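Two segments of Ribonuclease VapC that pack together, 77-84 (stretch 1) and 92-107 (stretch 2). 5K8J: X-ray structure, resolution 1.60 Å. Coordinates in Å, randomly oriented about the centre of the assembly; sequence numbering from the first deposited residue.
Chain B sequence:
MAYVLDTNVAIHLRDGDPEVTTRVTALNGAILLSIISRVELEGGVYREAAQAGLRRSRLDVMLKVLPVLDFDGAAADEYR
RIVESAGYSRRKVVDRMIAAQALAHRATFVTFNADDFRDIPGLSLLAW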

# COMPACT_ATOMS: atom_id res chain seq x y z
N ASP B 77 6.26 -5.46 -3.16
CA ASP B 77 6.65 -4.06 -3.33
C ASP B 77 8.16 -3.89 -3.17
O ASP B 77 8.79 -3.12 -3.91
N GLU B 78 8.76 -4.57 -2.19
CA GLU B 78 10.22 -4.48 -2.06
C GLU B 78 10.91 -5.08 -3.29
O GLU B 78 11.90 -4.54 -3.78
N TYR B 79 10.39 -6.21 -3.80
CA TYR B 79 10.96 -6.81 -4.99
C TYR B 79 10.92 -5.82 -6.15
O TYR B 79 11.90 -5.69 -6.89
N ARG B 80 9.81 -5.11 -6.31
CA ARG B 80 9.74 -4.10 -7.37
C ARG B 80 10.83 -3.07 -7.19
O ARG B 80 11.51 -2.70 -8.15
N ARG B 81 11.02 -2.56 -5.97
CA ARG B 81 12.08 -1.59 -5.76
C ARG B 81 13.46 -2.17 -6.07
O ARG B 81 14.34 -1.47 -6.57
N ILE B 82 13.68 -3.45 -5.75
CA ILE B 82 14.96 -4.07 -6.07
C ILE B 82 15.22 -4.06 -7.57
O ILE B 82 16.29 -3.66 -8.02
N VAL B 83 14.26 -4.54 -8.38
CA VAL B 83 14.52 -4.58 -9.81
C VAL B 83 14.54 -3.18 -10.42
O VAL B 83 15.24 -2.94 -11.41
N GLU B 84 13.82 -2.21 -9.82
CA GLU B 84 13.89 -0.83 -10.32
C GLU B 84 15.31 -0.30 -10.25
O GLU B 84 15.73 0.53 -11.08
N LYS B 92 18.33 -14.76 -10.38
CA LYS B 92 18.31 -14.39 -8.96
C LYS B 92 16.92 -14.03 -8.44
O LYS B 92 16.79 -13.42 -7.38
N VAL B 93 15.85 -14.44 -9.13
CA VAL B 93 14.51 -14.10 -8.65
C VAL B 93 14.29 -14.60 -7.22
O VAL B 93 13.82 -13.85 -6.36
N VAL B 94 14.55 -15.88 -6.96
CA VAL B 94 14.28 -16.43 -5.62
C VAL B 94 15.08 -15.69 -4.56
O VAL B 94 14.55 -15.29 -3.52
N ASP B 95 16.38 -15.51 -4.82
CA ASP B 95 17.27 -14.72 -3.97
C ASP B 95 16.63 -13.39 -3.60
O ASP B 95 16.59 -12.97 -2.43
N ARG B 96 16.18 -12.67 -4.62
CA ARG B 96 15.64 -11.34 -4.39
C ARG B 96 14.27 -11.35 -3.69
O ARG B 96 13.94 -10.43 -2.93
N MSE B 97 13.46 -12.40 -3.90
CA MSE B 97 12.22 -12.56 -3.16
C MSE B 97 12.49 -12.70 -1.67
O MSE B 97 11.83 -12.06 -0.86
N ILE B 98 13.45 -13.57 -1.32
CA ILE B 98 13.72 -13.76 0.10
C ILE B 98 14.35 -12.50 0.70
O ILE B 98 13.98 -12.06 1.81
N ALA B 99 15.28 -11.89 -0.02
CA ALA B 99 15.84 -10.62 0.45
C ALA B 99 14.77 -9.56 0.62
O ALA B 99 14.81 -8.76 1.57
N ALA B 100 13.78 -9.53 -0.28
CA ALA B 100 12.67 -8.58 -0.18
C ALA B 100 11.89 -8.77 1.12
O ALA B 100 11.41 -7.80 1.72
N GLN B 101 11.73 -10.01 1.56
CA GLN B 101 11.03 -10.25 2.80
C GLN B 101 11.85 -9.76 3.99
O GLN B 101 11.30 -9.21 4.94
N ALA B 102 13.15 -9.99 3.94
CA ALA B 102 14.03 -9.46 4.98
C ALA B 102 13.95 -7.94 5.04
O ALA B 102 13.87 -7.36 6.13
N LEU B 103 13.99 -7.28 3.89
CA LEU B 103 13.84 -5.83 3.87
C LEU B 103 12.52 -5.38 4.48
O LEU B 103 12.49 -4.46 5.29
N ALA B 104 11.42 -6.01 4.07
CA ALA B 104 10.12 -5.60 4.59
C ALA B 104 10.02 -5.76 6.10
O ALA B 104 9.33 -5.00 6.77
N HIS B 105 10.70 -6.77 6.65
CA HIS B 105 10.67 -7.03 8.08
C HIS B 105 11.91 -6.54 8.81
O HIS B 105 12.11 -6.89 9.98
N ARG B 106 12.71 -5.68 8.16
CA ARG B 106 13.83 -5.01 8.82
C ARG B 106 14.74 -6.03 9.50
O ARG B 106 15.19 -5.85 10.64
N ALA B 107 15.01 -7.12 8.77
CA ALA B 107 15.79 -8.24 9.29
C ALA B 107 17.09 -8.38 8.52
O ALA B 107 17.17 -8.04 7.33

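The two helices, 77-84 and 93-104, approach to 8.5 Å between axes at 118°, and Glu78 and Ala100 mark the tightest register, their CA atoms 5.1 Å apart. Such closeness is compatible with the small side chain of Ala100, which points toward stretch 1: its CB lies 3.8 Å from Glu78 CB and 3.7 Å from Tyr79 N.

Glu78 and Ile82, one turn apart, both point toward stretch 2. Glu78 is m at chi1 (-72°) and m at chi2 (-77°), a bent conformation that lays the chain along the partner helix: CG is 3.7 Å from Ala100 O, and OE2 is 3.6 Å from Leu103 CB. The carboxylate is not left unpaired, since Arg81 NH2 donates to Glu78 OE1 at 3.0 Å (155°) in a salt bridge. Across the interface, Glu78 OE1 and Arg106 NH1 stand 4.4 Å apart, too far for a salt bridge; water 1 links them, donating to Glu78 OE1 (2.7 Å) and accepting from Arg106 NH1 (3.2 Å). Arg106 NH1 also donates to Leu103 O at 3.1 Å.

Ile82, m then t, extends CD1 to 4.0 Å from Leu103 CD1 and 4.2 Å from Ala100 CB. Its CG2 lies over one face of the Arg96 guanidinium.

Tyr79 leaves the backbone sideways, yet chi1 t (-178°) and chi2 of 91° carry its ring into a hole formed by Val93, Arg96, Met97 and Ala100. Tyr79 CE1 is 3.7 Å from Arg96 CB, Tyr79 CD1 is 4.1 Å from CG of selenomethionine Met97, and Tyr79 OH is 3.6 Å from Val93 CG2. Arg96 is m at chi1 and extended thereafter (t, t), which brings NH1 within 3.9 Å of Val83 CG1. Water 2 joins Tyr79 OH (2.8 Å) to Arg96 NH1 (2.9 Å), accepting from the latter. No direct hydrogen bond crosses the interface.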

# COMPACT_ATOMS: atom_id res chain seq x y z
CB ASP B 77 5.93 -3.17 -2.31
CG ASP B 77 4.43 -3.08 -2.54
OD1 ASP B 77 3.92 -3.42 -3.63
OD2 ASP B 77 3.74 -2.63 -1.59
CB GLU B 78 10.71 -5.19 -0.78
CG GLU B 78 10.38 -4.49 0.50
CD GLU B 78 11.29 -3.30 0.79
OE1 GLU B 78 10.99 -2.58 1.74
OE2 GLU B 78 12.32 -3.13 0.11
CB TYR B 79 10.22 -8.11 -5.36
CG TYR B 79 10.81 -8.80 -6.57
CD1 TYR B 79 11.81 -9.77 -6.43
CD2 TYR B 79 10.40 -8.48 -7.86
CE1 TYR B 79 12.39 -10.37 -7.52
CE2 TYR B 79 10.97 -9.08 -8.97
CZ TYR B 79 11.97 -10.04 -8.78
OH TYR B 79 12.58 -10.65 -9.84
CB ARG B 80 8.35 -3.47 -7.38
CG ARG B 80 8.21 -2.26 -8.32
CD ARG B 80 6.79 -1.64 -8.24
NE ARG B 80 6.57 -1.04 -6.92
CZ ARG B 80 5.39 -0.84 -6.35
NH1 ARG B 80 4.27 -1.22 -6.95
NH2 ARG B 80 5.34 -0.28 -5.14
CB ARG B 81 12.03 -1.05 -4.33
CG ARG B 81 10.82 -0.10 -4.14
CD ARG B 81 10.90 0.69 -2.83
NE ARG B 81 10.61 -0.18 -1.70
CZ ARG B 81 9.38 -0.40 -1.25
NH1 ARG B 81 8.33 0.18 -1.83
NH2 ARG B 81 9.19 -1.22 -0.24
CB ILE B 82 15.02 -5.51 -5.53
CG1 ILE B 82 15.03 -5.52 -4.00
CG2 ILE B 82 16.25 -6.19 -6.05
CD1 ILE B 82 14.96 -6.94 -3.35
CB VAL B 83 13.52 -5.51 -10.54
CG1 VAL B 83 13.73 -6.98 -10.13
CG2 VAL B 83 12.05 -5.09 -10.33
CB GLU B 84 12.98 0.10 -9.50
CG GLU B 84 11.53 0.04 -9.87
CD GLU B 84 10.66 0.93 -8.98
OE1 GLU B 84 11.19 1.61 -8.03
OE2 GLU B 84 9.46 1.01 -9.27
CB LYS B 92 19.29 -13.24 -8.72
CG LYS B 92 20.73 -13.57 -9.10
CD LYS B 92 21.73 -12.65 -8.40
CE LYS B 92 21.73 -11.29 -9.04
NZ LYS B 92 22.78 -10.43 -8.38
CB VAL B 93 13.42 -14.61 -9.61
CG1 VAL B 93 12.05 -14.42 -9.00
CG2 VAL B 93 13.52 -13.92 -10.96
CB VAL B 94 14.58 -17.94 -5.57
CG1 VAL B 94 14.54 -18.42 -4.12
CG2 VAL B 94 13.56 -18.70 -6.39
CB ASP B 95 18.58 -14.39 -4.72
CG ASP B 95 19.58 -15.53 -4.80
OD1 ASP B 95 19.50 -16.51 -4.04
OD2 ASP B 95 20.55 -15.37 -5.62
CB ARG B 96 15.60 -10.61 -5.74
CG ARG B 96 16.98 -10.24 -6.24
CD ARG B 96 16.93 -9.85 -7.69
NE ARG B 96 18.21 -9.30 -8.12
CZ ARG B 96 18.38 -8.65 -9.27
NH1 ARG B 96 17.35 -8.49 -10.06
NH2 ARG B 96 19.56 -8.14 -9.61
CB MSE B 97 11.43 -13.77 -3.68
CG MSE B 97 10.80 -13.55 -5.06
SE MSE B 97 9.87 -15.18 -5.64
CE MSE B 97 8.37 -15.05 -4.53
CB ILE B 98 14.59 -15.01 0.30
CG1 ILE B 98 13.88 -16.24 -0.29
CG2 ILE B 98 14.86 -15.19 1.81
CD1 ILE B 98 14.68 -17.50 -0.26
CB ALA B 99 16.92 -10.14 -0.52
CB ALA B 100 11.75 -8.74 -1.40
CB GLN B 101 10.77 -11.73 2.95
CG GLN B 101 9.82 -12.26 1.90
CD GLN B 101 9.64 -13.74 2.04
OE1 GLN B 101 10.46 -14.50 1.57
NE2 GLN B 101 8.54 -14.17 2.67
CB ALA B 102 15.46 -9.92 4.69
CB LEU B 103 13.95 -5.31 2.44
CG LEU B 103 15.36 -5.37 1.85
CD1 LEU B 103 15.35 -5.38 0.33
CD2 LEU B 103 16.14 -4.18 2.32
CB ALA B 104 9.04 -6.43 3.91
CB HIS B 105 10.43 -8.52 8.32
CG HIS B 105 9.01 -8.90 8.02
ND1 HIS B 105 8.02 -8.87 8.97
CD2 HIS B 105 8.41 -9.19 6.85
CE1 HIS B 105 6.86 -9.16 8.40
NE2 HIS B 105 7.07 -9.34 7.11
CB ARG B 106 13.34 -3.96 9.83
CG ARG B 106 12.44 -2.88 9.23
CD ARG B 106 13.07 -2.19 8.04
NE ARG B 106 12.40 -0.92 7.69
CZ ARG B 106 11.44 -0.78 6.77
NH1 ARG B 106 10.97 -1.83 6.10
NH2 ARG B 106 10.93 0.43 6.53
CB ALA B 107 14.99 -9.54 9.17
O HOH W 1 9.05 -2.11 3.50
O HOH W 2 15.25 -10.34 -10.73